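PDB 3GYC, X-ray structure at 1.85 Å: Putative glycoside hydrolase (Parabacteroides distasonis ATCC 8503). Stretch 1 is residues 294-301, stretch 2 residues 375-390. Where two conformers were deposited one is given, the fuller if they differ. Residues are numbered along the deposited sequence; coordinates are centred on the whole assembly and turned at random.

Stretch 1, residues 294-301: ARKNRRPL
Stretch 2, residues 375-390: LDESLTKNNEVAAKLL

Stretch 1 carries the end of a helix that begins earlier in the chain and then runs out as extended backbone. Ala294 to Lys296 have helical phi/psi near -65/-40, and Asn297 lies at -81/-7. Arg298 breaks the helix with positive phi (56/55), after which Arg299 (-129/143), Pro300 (-77/153) and Leu301 (-114/144) are extended. The turn is closed by Arg299 N, which donates to Ala294 O at 3.0 Å. Stretch 2 contains a short helix, 377-380, and a second helix that follows the N-cap residue Asn383 and includes Ala387 to Leu390. Between them the chain leaves helical geometry at Lys381 (-122/132), takes positive phi at Asn382 (48/57) and extends at Asn383 (-147/89). The register is set by two close CA pairs: Arg298 CA lies 5.7 Å from Ser378 CA, and Arg299 CA lies 6.1 Å from Ala386 CA. The turn of stretch 1 therefore meets the first helix of stretch 2, while the residue that follows it approaches the second. Together the stretches bury 576 Å², both sides summed.

Asp376 (chi1 t) serves two purposes at the start of the first helix. Asp376 OD2 accepts the capping bond from Ser378 N at 2.8 Å and a second bond from Ser378 OG, also at 2.8 Å, with Ser378 in rotamer p. Its OD1 faces Arg295, whose side chain (t, t, m) leaves CA sideways but brings its end to the carboxylate. Arg295 NE donates to Asp376 OD1 at 2.8 Å and Arg295 NH2 to the same oxygen at 3.0 Å, a salt bridge made at the guanidinium edge.

Asn383 (chi1 t) joins three pieces of backbone. Asn383 OD1 caps the second helix by accepting from Ala386 N at 3.0 Å. Asn383 ND2 donates to Ser378 O at 2.7 Å and, across the contact, to Arg298 O at 3.0 Å with an angle of 169°, so the amide ties the turn of stretch 1 to both helices of stretch 2. Arg298 O also accepts from Arg299 NH1 at 3.1 Å.

The Arg298 side chain (m, t, p) leaves CA sideways, and its end comes close to the linker between the helices; this residue has the largest area covered by the other stretch. Arg298 NH2 donates to Asn382 O at 3.3 Å. Although Arg298 NH2 is nearer to Lys381 O, at 3.1 Å, the angle there is too poor for a hydrogen bond. Ser378 O lies over one face of the guanidinium, 3.4 Å from Arg298 NH2, and is likewise not bonded to it.

Beyond this polar network the contact becomes apolar. Pro300, with a C-gamma endo ring, points toward stretch 2: Pro300 CD lies 4.0 Å from both Leu379 CD2 and Ala386 CB, and Pro300 CG lies 4.1 Å from Leu389 CD2. Leu379 (m, t) also brings Leu379 CD2 to 3.5 Å from Pro300 N. Arg299 (m, m, t) starts away from stretch 2 but folds back, placing Val385 CG1 over one guanidinium face, 3.7 Å from Arg299 NE.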

# COMPACT_ATOMS: atom_id res chain seq x y z
N ALA A 294 -0.94 3.07 17.91
CA ALA A 294 0.46 2.86 17.53
C ALA A 294 1.40 3.34 18.62
O ALA A 294 2.47 2.73 18.86
CB ALA A 294 0.77 3.54 16.21
N ARG A 295 1.05 4.45 19.25
CA ARG A 295 1.91 5.01 20.30
C ARG A 295 1.93 4.10 21.53
O ARG A 295 2.99 3.90 22.13
CB ARG A 295 1.50 6.44 20.65
CG ARG A 295 2.39 7.08 21.74
CD ARG A 295 1.97 8.49 22.12
NE ARG A 295 2.21 9.42 21.02
CZ ARG A 295 1.28 9.91 20.22
NH1 ARG A 295 -0.00 9.62 20.40
NH2 ARG A 295 1.63 10.73 19.24
N LYS A 296 0.77 3.53 21.89
CA LYS A 296 0.67 2.60 22.99
C LYS A 296 1.50 1.35 22.73
O LYS A 296 2.22 0.88 23.59
CB LYS A 296 -0.80 2.20 23.21
CG LYS A 296 -1.07 1.36 24.45
N ASN A 297 1.38 0.81 21.52
CA ASN A 297 2.09 -0.41 21.13
C ASN A 297 3.51 -0.16 20.72
O ASN A 297 4.26 -1.11 20.51
CB ASN A 297 1.32 -1.14 20.00
CG ASN A 297 -0.01 -1.72 20.48
OD1 ASN A 297 -0.23 -1.83 21.67
ND2 ASN A 297 -0.87 -2.13 19.56
N ARG A 298 3.88 1.12 20.64
CA ARG A 298 5.22 1.55 20.27
C ARG A 298 5.66 0.97 18.91
O ARG A 298 6.71 0.35 18.77
CB ARG A 298 6.19 1.21 21.40
CG ARG A 298 5.75 1.81 22.73
CD ARG A 298 6.68 1.46 23.86
NE ARG A 298 8.03 1.99 23.68
CZ ARG A 298 8.39 3.23 24.02
NH1 ARG A 298 7.50 4.08 24.49
NH2 ARG A 298 9.65 3.62 23.84
N ARG A 299 4.84 1.20 17.88
CA ARG A 299 5.13 0.74 16.54
C ARG A 299 5.01 1.87 15.54
O ARG A 299 4.11 2.71 15.67
CB ARG A 299 4.16 -0.39 16.16
CG ARG A 299 4.42 -1.68 16.90
CD ARG A 299 5.76 -2.26 16.49
NE ARG A 299 6.01 -3.56 17.10
CZ ARG A 299 6.48 -3.74 18.33
NH1 ARG A 299 6.72 -2.70 19.13
NH2 ARG A 299 6.70 -4.96 18.76
N PRO A 300 5.89 1.89 14.53
CA PRO A 300 5.80 2.94 13.52
C PRO A 300 4.67 2.66 12.56
O PRO A 300 4.28 1.52 12.39
CB PRO A 300 7.15 2.91 12.82
CG PRO A 300 7.78 1.63 13.17
CD PRO A 300 7.13 1.10 14.41
N LEU A 301 4.14 3.71 11.97
CA LEU A 301 3.06 3.59 11.03
C LEU A 301 3.45 4.01 9.63
O LEU A 301 4.24 4.94 9.43
CB LEU A 301 1.88 4.47 11.46
CG LEU A 301 1.10 4.00 12.67
CD1 LEU A 301 -0.04 4.99 12.98
CD2 LEU A 301 0.58 2.59 12.44
N LEU A 375 9.43 12.76 14.44
CA LEU A 375 8.90 11.46 14.90
C LEU A 375 8.69 11.45 16.42
O LEU A 375 9.44 12.08 17.15
CB LEU A 375 9.87 10.33 14.51
CG LEU A 375 9.99 10.04 13.01
CD1 LEU A 375 11.05 8.97 12.76
CD2 LEU A 375 8.66 9.62 12.50
N ASP A 376 7.70 10.69 16.88
CA ASP A 376 7.39 10.58 18.31
C ASP A 376 8.53 9.86 19.05
O ASP A 376 9.20 8.99 18.50
CB ASP A 376 6.06 9.84 18.46
CG ASP A 376 5.48 9.90 19.85
OD1 ASP A 376 4.54 10.67 20.06
OD2 ASP A 376 5.98 9.19 20.74
N GLU A 377 8.78 10.26 20.30
CA GLU A 377 9.84 9.64 21.11
C GLU A 377 9.54 8.18 21.43
O GLU A 377 10.44 7.41 21.73
CB GLU A 377 10.20 10.47 22.38
CG GLU A 377 9.39 10.25 23.67
CD GLU A 377 9.97 11.07 24.87
OE1 GLU A 377 9.75 12.29 24.92
OE2 GLU A 377 10.65 10.50 25.79
N SER A 378 8.28 7.77 21.34
CA SER A 378 7.95 6.36 21.50
C SER A 378 8.63 5.50 20.41
O SER A 378 8.79 4.30 20.59
CB SER A 378 6.46 6.14 21.44
OG SER A 378 5.94 6.50 20.17
N LEU A 379 9.01 6.13 19.30
CA LEU A 379 9.71 5.45 18.20
C LEU A 379 11.22 5.68 18.20
O LEU A 379 11.98 4.78 17.86
CB LEU A 379 9.19 5.91 16.84
CG LEU A 379 7.70 5.75 16.54
CD1 LEU A 379 7.44 6.22 15.12
CD2 LEU A 379 7.22 4.31 16.76
N THR A 380 11.65 6.87 18.56
CA THR A 380 13.07 7.22 18.45
C THR A 380 13.89 6.91 19.70
O THR A 380 15.12 6.85 19.63
CB THR A 380 13.21 8.69 18.11
OG1 THR A 380 12.56 9.45 19.14
CG2 THR A 380 12.52 9.00 16.78
N LYS A 381 13.25 6.72 20.84
CA LYS A 381 14.01 6.40 22.06
C LYS A 381 13.58 5.07 22.68
O LYS A 381 12.38 4.80 22.84
CB LYS A 381 13.93 7.55 23.05
CG LYS A 381 14.56 8.83 22.50
N ASN A 382 14.57 4.24 23.00
CA ASN A 382 14.37 2.93 23.60
C ASN A 382 13.32 2.13 22.86
O ASN A 382 12.29 1.75 23.44
CB ASN A 382 13.96 3.07 25.06
CG ASN A 382 14.93 3.89 25.84
OD1 ASN A 382 16.15 3.71 25.72
ND2 ASN A 382 14.41 4.79 26.65
N ASN A 383 13.56 1.94 21.57
CA ASN A 383 12.64 1.16 20.75
C ASN A 383 13.49 0.45 19.68
O ASN A 383 13.73 0.98 18.61
CB ASN A 383 11.55 2.07 20.15
CG ASN A 383 10.37 1.28 19.60
OD1 ASN A 383 10.53 0.13 19.27
ND2 ASN A 383 9.20 1.91 19.50
N GLU A 384 13.98 -0.74 20.03
CA GLU A 384 14.75 -1.55 19.11
C GLU A 384 13.90 -2.04 17.93
O GLU A 384 14.40 -2.13 16.83
CB GLU A 384 15.42 -2.74 19.83
CG GLU A 384 16.59 -2.32 20.76
N VAL A 385 12.62 -2.38 18.13
CA VAL A 385 11.81 -2.85 17.01
C VAL A 385 11.70 -1.72 15.96
O VAL A 385 11.99 -1.94 14.77
CB VAL A 385 10.41 -3.40 17.41
CG1 VAL A 385 9.60 -3.77 16.14
CG2 VAL A 385 10.55 -4.59 18.37
N ALA A 386 11.33 -0.51 16.41
CA ALA A 386 11.18 0.62 15.51
C ALA A 386 12.50 0.99 14.85
O ALA A 386 12.51 1.46 13.71
CB ALA A 386 10.59 1.83 16.25
N ALA A 387 13.61 0.81 15.58
CA ALA A 387 14.93 1.16 15.04
C ALA A 387 15.23 0.37 13.77
O ALA A 387 16.01 0.83 12.97
CB ALA A 387 16.03 0.94 16.06
N LYS A 388 14.62 -0.81 13.59
CA LYS A 388 14.86 -1.59 12.36
C LYS A 388 14.44 -0.81 11.13
O LYS A 388 15.14 -0.83 10.11
CB LYS A 388 14.19 -2.97 12.39
CG LYS A 388 14.82 -3.91 13.40
CD LYS A 388 14.32 -5.37 13.31
CE LYS A 388 12.85 -5.47 13.62
NZ LYS A 388 12.39 -6.92 13.90
N LEU A 389 13.27 -0.17 11.21
CA LEU A 389 12.77 0.67 10.11
C LEU A 389 13.45 2.04 10.09
O LEU A 389 13.84 2.51 9.03
CB LEU A 389 11.28 0.85 10.21
CG LEU A 389 10.61 1.69 9.13
CD1 LEU A 389 11.02 1.23 7.71
CD2 LEU A 389 9.10 1.61 9.31
N LEU A 390 13.61 2.67 11.26
CA LEU A 390 14.22 4.01 11.31
C LEU A 390 15.61 4.08 10.73
O LEU A 390 15.96 5.09 10.08
CB LEU A 390 14.21 4.58 12.74
CG LEU A 390 12.95 5.32 13.20
CD1 LEU A 390 11.63 4.68 12.84
CD2 LEU A 390 13.04 5.60 14.72